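Local atomic coordinates of 5,10-methylenetetrahydromethanopterin reductase (Methanopyrus kandleri, PDB entry 1EZW), a protein that catalyses the reversible, coenzyme F420-dependent reduction of methylene-tetrahydromethanopterin to methyl-tetrahydromethanopterin in methanogenesis from carbon dioxide. Residues Lys135-Val147 / Ala159-Phe173. Residues are numbered along the deposited sequence; the frame is centred on the assembly and turned at random. Where two conformers were deposited one is given.
Sequences KEVIYQYLEGGPV and ADVKARSIQGSDIPF
K135 lies over one face of the F173 ring, and its chain can be followed across it. CB meets CZ of F173 at 3.7 Å; CG sits over the ring centre, 3.8 Å from the centroid, in a CH-pi contact 5° off the ring normal; CD and CE pass above the CD2 side, and NZ continues to a hydrogen bond with the carbonyl of I189. With CG anti to the backbone N (chi1 -173°) and the rest extended, the methylenes cover the ring while the ammonium lies beyond it. One turn on, Y139 presents its ring edge to F173 CD1 and to the carbonyls of S169 and I171. Its OH donates to I171 O at 2.6 Å, from above the carbonyl plane. L142 CD1 and CD2 both reach I171 CD1, and CD2 also touches the S165 side chain. At the helix end, S169 OG gives a 2.9 Å hydrogen bond to E143 OE2, and G144 closes a Schellman motif. The R164 guanidinium lays one face on G144 CA; its NH2 donates to V161 O and A163 O, both close to the guanidinium plane. V161 CG1 stands over the centre of the Y141 ring, 3.6 Å from the centroid, while Y141 OH is hydrogen-bonded to Y40 O of a neighbouring subunit. Beyond the cis peptide before P146, V147 and A159 form an antiparallel hydrogen-bonded pair, V147 N to A159 O 2.8 Å and A159 N to V147 O 3.0 Å. The contact thus folds the loop back along helix 127-142 and into barrel strand 173-176. Apolar contacts of K135, L142 and Y141 are strung along the helix, while waters link the carbonyls of Y141, L142 and G144 to the backbone of A163, S165 and V161, bridging the two backbones alongside the direct side-chain contacts.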
ATOM      1  N   LYS A 135      27.797 -11.462  -6.799  1.00 19.05           N
ATOM      2  CA  LYS A 135      26.968 -12.578  -6.394  1.00 20.48           C
ATOM      3  C   LYS A 135      27.410 -13.134  -5.026  1.00 21.40           C
ATOM      4  O   LYS A 135      26.570 -13.394  -4.146  1.00 19.51           O
ATOM      5  CB  LYS A 135      27.000 -13.700  -7.449  1.00 21.00           C
ATOM      6  CG  LYS A 135      25.993 -14.767  -7.095  1.00 21.23           C
ATOM      7  CD  LYS A 135      26.228 -16.103  -7.790  1.00 23.10           C
ATOM      8  CE  LYS A 135      25.195 -17.123  -7.296  1.00 24.09           C
ATOM      9  NZ  LYS A 135      25.572 -18.558  -7.497  1.00 25.09           N
ATOM     10  N   GLU A 136      28.716 -13.351  -4.833  0.50 20.66           N
ATOM     11  CA  GLU A 136      29.169 -13.869  -3.540  0.50 21.39           C
ATOM     12  C   GLU A 136      28.786 -12.933  -2.391  0.50 20.31           C
ATOM     13  O   GLU A 136      28.372 -13.395  -1.334  0.50 21.43           O
ATOM     14  CB  GLU A 136      30.685 -14.094  -3.526  0.50 23.73           C
ATOM     15  CG  GLU A 136      31.102 -15.205  -4.440  0.50 26.24           C
ATOM     16  CD  GLU A 136      30.423 -16.512  -4.101  0.50 27.52           C
ATOM     17  OE1 GLU A 136      29.978 -17.190  -5.047  0.50 31.25           O
ATOM     18  OE2 GLU A 136      30.330 -16.869  -2.899  0.50 27.93           O
ATOM     19  N   VAL A 137      28.938 -11.633  -2.590  1.00 20.10           N
ATOM     20  CA  VAL A 137      28.583 -10.692  -1.536  1.00 20.55           C
ATOM     21  C   VAL A 137      27.082 -10.740  -1.225  1.00 19.80           C
ATOM     22  O   VAL A 137      26.671 -10.757  -0.062  1.00 17.82           O
ATOM     23  CB  VAL A 137      28.998  -9.263  -1.924  1.00 20.32           C
ATOM     24  CG1 VAL A 137      28.346  -8.225  -0.962  1.00 19.73           C
ATOM     25  CG2 VAL A 137      30.540  -9.157  -1.879  1.00 21.87           C
ATOM     26  N   ILE A 138      26.265 -10.748  -2.270  1.00 19.42           N
ATOM     27  CA  ILE A 138      24.831 -10.808  -2.029  1.00 20.20           C
ATOM     28  C   ILE A 138      24.409 -12.034  -1.272  1.00 18.26           C
ATOM     29  O   ILE A 138      23.641 -11.933  -0.321  1.00 17.46           O
ATOM     30  CB  ILE A 138      24.057 -10.724  -3.377  1.00 19.36           C
ATOM     31  CG1 ILE A 138      24.277  -9.340  -3.995  1.00 18.43           C
ATOM     32  CG2 ILE A 138      22.564 -11.038  -3.137  1.00 20.15           C
ATOM     33  CD1 ILE A 138      23.636  -9.226  -5.417  1.00 21.96           C
ATOM     34  N   TYR A 139      24.902 -13.220  -1.653  1.00 18.55           N
ATOM     35  CA  TYR A 139      24.449 -14.412  -0.970  1.00 19.01           C
ATOM     36  C   TYR A 139      25.027 -14.553   0.431  1.00 19.23           C
ATOM     37  O   TYR A 139      24.362 -15.098   1.303  1.00 19.44           O
ATOM     38  CB  TYR A 139      24.662 -15.643  -1.875  1.00 18.92           C
ATOM     39  CG  TYR A 139      23.546 -15.612  -2.930  1.00 17.39           C
ATOM     40  CD1 TYR A 139      23.669 -14.828  -4.086  1.00 17.81           C
ATOM     41  CD2 TYR A 139      22.347 -16.281  -2.693  1.00 20.04           C
ATOM     42  CE1 TYR A 139      22.601 -14.703  -5.011  1.00 20.86           C
ATOM     43  CE2 TYR A 139      21.255 -16.173  -3.608  1.00 20.91           C
ATOM     44  CZ  TYR A 139      21.400 -15.382  -4.750  1.00 21.84           C
ATOM     45  OH  TYR A 139      20.363 -15.243  -5.644  1.00 22.02           O
ATOM     46  N   GLN A 140      26.239 -14.042   0.664  1.00 18.40           N
ATOM     47  CA  GLN A 140      26.721 -14.031   2.046  1.00 18.94           C
ATOM     48  C   GLN A 140      25.775 -13.164   2.894  1.00 18.79           C
ATOM     49  O   GLN A 140      25.458 -13.520   4.034  1.00 19.34           O
ATOM     50  CB  GLN A 140      28.132 -13.463   2.185  1.00 19.17           C
ATOM     51  CG  GLN A 140      29.241 -14.440   1.700  1.00 21.82           C
ATOM     52  CD  GLN A 140      30.607 -13.923   2.103  1.00 25.27           C
ATOM     53  OE1 GLN A 140      30.745 -13.340   3.181  1.00 23.36           O
ATOM     54  NE2 GLN A 140      31.642 -14.186   1.269  1.00 23.49           N
ATOM     55  N   TYR A 141      25.309 -12.049   2.328  1.00 18.41           N
ATOM     56  CA  TYR A 141      24.390 -11.131   3.021  1.00 17.56           C
ATOM     57  C   TYR A 141      23.051 -11.837   3.298  1.00 17.58           C
ATOM     58  O   TYR A 141      22.511 -11.779   4.401  1.00 18.95           O
ATOM     59  CB  TYR A 141      24.185  -9.894   2.129  1.00 16.75           C
ATOM     60  CG  TYR A 141      23.359  -8.785   2.757  1.00 15.82           C
ATOM     61  CD1 TYR A 141      23.964  -7.661   3.299  1.00 16.55           C
ATOM     62  CD2 TYR A 141      21.967  -8.882   2.812  1.00 16.41           C
ATOM     63  CE1 TYR A 141      23.196  -6.623   3.891  1.00 18.64           C
ATOM     64  CE2 TYR A 141      21.192  -7.858   3.394  1.00 17.34           C
ATOM     65  CZ  TYR A 141      21.809  -6.737   3.926  1.00 17.88           C
ATOM     66  OH  TYR A 141      21.054  -5.678   4.448  1.00 16.36           O
ATOM     67  N   LEU A 142      22.513 -12.510   2.288  1.00 17.87           N
ATOM     68  CA  LEU A 142      21.246 -13.236   2.429  1.00 17.14           C
ATOM     69  C   LEU A 142      21.341 -14.423   3.391  1.00 18.80           C
ATOM     70  O   LEU A 142      20.320 -14.851   3.947  1.00 19.96           O
ATOM     71  CB  LEU A 142      20.751 -13.709   1.051  1.00 16.21           C
ATOM     72  CG  LEU A 142      20.367 -12.621   0.071  1.00 15.88           C
ATOM     73  CD1 LEU A 142      20.005 -13.283  -1.277  1.00 17.42           C
ATOM     74  CD2 LEU A 142      19.134 -11.872   0.601  1.00 16.30           C
ATOM     75  N   GLU A 143      22.555 -14.973   3.585  1.00 20.04           N
ATOM     76  CA  GLU A 143      22.727 -16.052   4.554  1.00 22.61           C
ATOM     77  C   GLU A 143      22.808 -15.493   5.975  1.00 23.89           C
ATOM     78  O   GLU A 143      22.860 -16.261   6.947  1.00 24.95           O
ATOM     79  CB  GLU A 143      23.995 -16.890   4.249  1.00 24.13           C
ATOM     80  CG  GLU A 143      23.893 -17.683   2.929  1.00 29.02           C
ATOM     81  CD  GLU A 143      23.042 -18.933   3.045  1.00 35.02           C
ATOM     82  OE1 GLU A 143      22.354 -19.092   4.076  1.00 37.11           O
ATOM     83  OE2 GLU A 143      23.054 -19.771   2.103  1.00 37.89           O
ATOM     84  N   GLY A 144      22.827 -14.163   6.100  1.00 22.32           N
ATOM     85  CA  GLY A 144      22.872 -13.520   7.415  1.00 22.95           C
ATOM     86  C   GLY A 144      24.212 -12.927   7.827  1.00 23.43           C
ATOM     87  O   GLY A 144      24.326 -12.299   8.909  1.00 23.68           O
ATOM     88  N   GLY A 145      25.210 -13.099   6.969  1.00 23.67           N
ATOM     89  CA  GLY A 145      26.532 -12.567   7.230  1.00 23.79           C
ATOM     90  C   GLY A 145      27.196 -13.207   8.432  1.00 25.19           C
ATOM     91  O   GLY A 145      26.763 -14.257   8.915  1.00 25.96           O
ATOM     92  N   PRO A 146      28.249 -12.580   8.947  1.00 25.82           N
ATOM     93  CA  PRO A 146      28.803 -11.337   8.416  1.00 25.40           C
ATOM     94  C   PRO A 146      29.408 -11.562   7.030  1.00 25.46           C
ATOM     95  O   PRO A 146      29.950 -12.637   6.724  1.00 25.78           O
ATOM     96  CB  PRO A 146      29.871 -10.968   9.448  1.00 27.58           C
ATOM     97  CG  PRO A 146      30.343 -12.366   9.869  1.00 29.05           C
ATOM     98  CD  PRO A 146      28.999 -12.990  10.149  1.00 27.63           C
ATOM     99  N   VAL A 147      29.297 -10.562   6.175  1.00 23.26           N
ATOM    100  CA  VAL A 147      29.894 -10.705   4.872  1.00 22.48           C
ATOM    101  C   VAL A 147      31.391 -10.396   5.023  1.00 23.37           C
ATOM    102  O   VAL A 147      31.754  -9.402   5.610  1.00 23.58           O
ATOM    103  CB  VAL A 147      29.314  -9.709   3.884  1.00 21.88           C
ATOM    104  CG1 VAL A 147      30.000  -9.890   2.549  1.00 22.87           C
ATOM    105  CG2 VAL A 147      27.793  -9.886   3.798  1.00 21.60           C
ATOM    106  N   ALA A 159      31.465  -7.207   7.575  1.00 22.64           N
ATOM    107  CA  ALA A 159      30.180  -6.522   7.480  1.00 21.70           C
ATOM    108  C   ALA A 159      29.006  -7.299   8.052  1.00 21.52           C
ATOM    109  O   ALA A 159      28.462  -8.167   7.384  1.00 21.90           O
ATOM    110  CB  ALA A 159      29.926  -6.190   6.018  1.00 21.28           C
ATOM    111  N   ASP A 160      28.631  -6.997   9.296  1.00 20.98           N
ATOM    112  CA  ASP A 160      27.529  -7.693   9.901  1.00 22.70           C
ATOM    113  C   ASP A 160      26.251  -7.277   9.179  1.00 21.28           C
ATOM    114  O   ASP A 160      26.210  -6.249   8.473  1.00 20.51           O
ATOM    115  CB  ASP A 160      27.467  -7.394  11.399  1.00 27.86           C
ATOM    116  CG  ASP A 160      27.173  -5.956  11.698  1.00 33.23           C
ATOM    117  OD1 ASP A 160      27.783  -5.050  11.092  1.00 38.01           O
ATOM    118  OD2 ASP A 160      26.329  -5.720  12.582  1.00 40.05           O
ATOM    119  N   VAL A 161      25.242  -8.112   9.337  1.00 20.21           N
ATOM    120  CA  VAL A 161      23.965  -7.921   8.656  1.00 21.74           C
ATOM    121  C   VAL A 161      22.813  -8.109   9.611  1.00 21.58           C
ATOM    122  O   VAL A 161      22.717  -9.120  10.283  1.00 21.99           O
ATOM    123  CB  VAL A 161      23.810  -8.972   7.537  1.00 21.64           C
ATOM    124  CG1 VAL A 161      22.473  -8.785   6.828  1.00 20.81           C
ATOM    125  CG2 VAL A 161      24.957  -8.848   6.524  1.00 21.74           C
ATOM    126  N   LYS A 162      21.921  -7.138   9.680  0.50 19.98           N
ATOM    127  CA  LYS A 162      20.765  -7.311  10.530  0.50 21.08           C
ATOM    128  C   LYS A 162      19.548  -7.660   9.700  0.50 20.95           C
ATOM    129  O   LYS A 162      18.785  -8.549  10.077  0.50 22.05           O
ATOM    130  CB  LYS A 162      20.477  -6.054  11.344  0.50 22.32           C
ATOM    131  CG  LYS A 162      21.232  -5.994  12.659  0.50 23.38           C
ATOM    132  CD  LYS A 162      21.734  -4.591  12.806  0.50 24.91           C
ATOM    133  CE  LYS A 162      22.762  -4.365  11.730  0.50 24.61           C
ATOM    134  NZ  LYS A 162      23.850  -5.374  11.738  0.50 25.73           N
ATOM    135  N   ALA A 163      19.371  -6.974   8.569  1.00 20.44           N
ATOM    136  CA  ALA A 163      18.189  -7.215   7.721  1.00 18.74           C
ATOM    137  C   ALA A 163      18.072  -8.670   7.325  1.00 20.26           C
ATOM    138  O   ALA A 163      19.081  -9.324   6.991  1.00 21.80           O
ATOM    139  CB  ALA A 163      18.266  -6.351   6.459  1.00 18.25           C
ATOM    140  N   ARG A 164      16.859  -9.188   7.397  1.00 19.14           N
ATOM    141  CA  ARG A 164      16.653 -10.549   6.969  1.00 20.34           C
ATOM    142  C   ARG A 164      15.611 -10.596   5.852  1.00 19.45           C
ATOM    143  O   ARG A 164      14.590  -9.892   5.880  1.00 17.94           O
ATOM    144  CB  ARG A 164      16.197 -11.440   8.121  1.00 23.60           C
ATOM    145  CG  ARG A 164      17.340 -11.790   9.113  1.00 26.99           C
ATOM    146  CD  ARG A 164      18.425 -12.654   8.446  1.00 32.17           C
ATOM    147  NE  ARG A 164      19.495 -13.001   9.396  1.00 33.46           N
ATOM    148  CZ  ARG A 164      20.475 -12.181   9.767  1.00 35.44           C
ATOM    149  NH1 ARG A 164      21.407 -12.582  10.650  1.00 37.30           N
ATOM    150  NH2 ARG A 164      20.564 -10.981   9.226  1.00 35.64           N
ATOM    151  N   SER A 165      15.875 -11.450   4.865  1.00 18.93           N
ATOM    152  CA  SER A 165      14.934 -11.671   3.777  1.00 17.51           C
ATOM    153  C   SER A 165      14.020 -12.818   4.215  1.00 19.05           C
ATOM    154  O   SER A 165      14.109 -13.275   5.352  1.00 20.77           O
ATOM    155  CB  SER A 165      15.686 -12.108   2.510  1.00 17.17           C
ATOM    156  OG  SER A 165      16.364 -13.351   2.749  1.00 17.11           O
ATOM    157  N   ILE A 166      13.166 -13.298   3.324  0.70 17.58           N
ATOM    158  CA  ILE A 166      12.315 -14.438   3.664  0.70 18.14           C
ATOM    159  C   ILE A 166      12.838 -15.688   2.962  0.70 19.21           C
ATOM    160  O   ILE A 166      12.956 -16.751   3.585  0.70 19.12           O
ATOM    161  CB  ILE A 166      10.863 -14.107   3.306  0.70 17.35           C
ATOM    162  CG1 ILE A 166      10.356 -13.130   4.365  0.70 15.78           C
ATOM    163  CG2 ILE A 166       9.960 -15.395   3.227  0.70 16.18           C
ATOM    164  CD1 ILE A 166       9.088 -12.506   4.031  0.70 15.28           C
ATOM    165  N   GLN A 167      13.210 -15.565   1.691  1.00 19.33           N
ATOM    166  CA  GLN A 167      13.726 -16.741   0.968  1.00 19.95           C
ATOM    167  C   GLN A 167      15.195 -17.011   1.264  1.00 21.10           C
ATOM    168  O   GLN A 167      15.693 -18.086   0.905  1.00 20.71           O
ATOM    169  CB  GLN A 167      13.655 -16.550  -0.539  1.00 20.08           C
ATOM    170  CG  GLN A 167      12.295 -16.279  -1.085  1.00 21.71           C
ATOM    171  CD  GLN A 167      12.366 -16.132  -2.593  1.00 24.04           C
ATOM    172  OE1 GLN A 167      12.397 -17.131  -3.326  1.00 26.54           O
ATOM    173  NE2 GLN A 167      12.444 -14.887  -3.075  1.00 18.02           N
ATOM    174  N   GLY A 168      15.901 -16.056   1.877  1.00 20.47           N
ATOM    175  CA  GLY A 168      17.335 -16.270   2.104  1.00 21.11           C
ATOM    176  C   GLY A 168      18.073 -16.597   0.794  1.00 21.81           C
ATOM    177  O   GLY A 168      17.850 -15.957  -0.238  1.00 20.30           O
ATOM    178  N   SER A 169      18.978 -17.575   0.813  0.70 22.84           N
ATOM    179  CA  SER A 169      19.687 -17.893  -0.413  0.70 23.47           C
ATOM    180  C   SER A 169      18.843 -18.569  -1.501  0.70 23.84           C
ATOM    181  O   SER A 169      19.359 -18.845  -2.585  0.70 25.66           O
ATOM    182  CB  SER A 169      20.944 -18.719  -0.106  0.70 25.66           C
ATOM    183  OG  SER A 169      20.582 -19.911   0.538  0.70 24.88           O
ATOM    184  N   ASP A 170      17.560 -18.823  -1.234  1.00 22.57           N
ATOM    185  CA  ASP A 170      16.665 -19.401  -2.253  1.00 22.04           C
ATOM    186  C   ASP A 170      16.264 -18.318  -3.277  1.00 21.08           C
ATOM    187  O   ASP A 170      15.632 -18.630  -4.297  1.00 21.00           O
ATOM    188  CB  ASP A 170      15.397 -19.995  -1.636  1.00 24.19           C
ATOM    189  CG  ASP A 170      15.644 -21.333  -0.972  1.00 29.43           C
ATOM    190  OD1 ASP A 170      14.715 -21.846  -0.312  1.00 32.55           O
ATOM    191  OD2 ASP A 170      16.761 -21.869  -1.127  1.00 30.48           O
ATOM    192  N   ILE A 171      16.587 -17.041  -3.002  1.00 19.16           N
ATOM    193  CA  ILE A 171      16.277 -16.004  -4.001  1.00 17.38           C
ATOM    194  C   ILE A 171      17.025 -16.344  -5.279  1.00 18.67           C
ATOM    195  O   ILE A 171      18.233 -16.591  -5.252  1.00 18.83           O
ATOM    196  CB  ILE A 171      16.736 -14.589  -3.516  1.00 17.04           C
ATOM    197  CG1 ILE A 171      15.899 -14.210  -2.301  1.00 17.88           C
ATOM    198  CG2 ILE A 171      16.555 -13.551  -4.643  1.00 19.63           C
ATOM    199  CD1 ILE A 171      16.232 -12.790  -1.737  1.00 17.20           C
ATOM    200  N   PRO A 172      16.321 -16.402  -6.416  1.00 18.62           N
ATOM    201  CA  PRO A 172      16.979 -16.733  -7.688  1.00 19.96           C
ATOM    202  C   PRO A 172      17.901 -15.661  -8.204  1.00 20.88           C
ATOM    203  O   PRO A 172      17.600 -14.478  -8.127  1.00 19.03           O
ATOM    204  CB  PRO A 172      15.824 -16.951  -8.662  1.00 21.72           C
ATOM    205  CG  PRO A 172      14.600 -17.123  -7.812  1.00 23.54           C
ATOM    206  CD  PRO A 172      14.872 -16.216  -6.593  1.00 20.68           C
ATOM    207  N   PHE A 173      19.034 -16.092  -8.763  1.00 17.69           N
ATOM    208  CA  PHE A 173      19.996 -15.183  -9.321  1.00 18.90           C
ATOM    209  C   PHE A 173      20.012 -15.331 -10.830  1.00 19.86           C
ATOM    210  O   PHE A 173      20.424 -16.369 -11.351  1.00 20.57           O
ATOM    211  CB  PHE A 173      21.412 -15.506  -8.789  1.00 18.13           C
ATOM    212  CG  PHE A 173      22.464 -14.531  -9.230  1.00 19.97           C
ATOM    213  CD1 PHE A 173      22.537 -13.235  -8.677  1.00 17.40           C
ATOM    214  CD2 PHE A 173      23.409 -14.899 -10.192  1.00 20.18           C
ATOM    215  CE1 PHE A 173      23.524 -12.333  -9.066  1.00 19.91           C
ATOM    216  CE2 PHE A 173      24.403 -13.993 -10.590  1.00 19.62           C
ATOM    217  CZ  PHE A 173      24.474 -12.716 -10.040  1.00 20.39           C
TER
HETATM  218  O   HOH W   1      19.902 -10.775   4.801  1.00 20.60           O
HETATM  219  O   HOH W   2      18.329 -12.989   4.545  1.00 21.95           O
HETATM  220  O   HOH W   3      19.111 -19.102   3.286  1.00 35.98           O
HETATM  221  O   HOH W   4      26.006 -10.648  10.313  1.00 21.60           O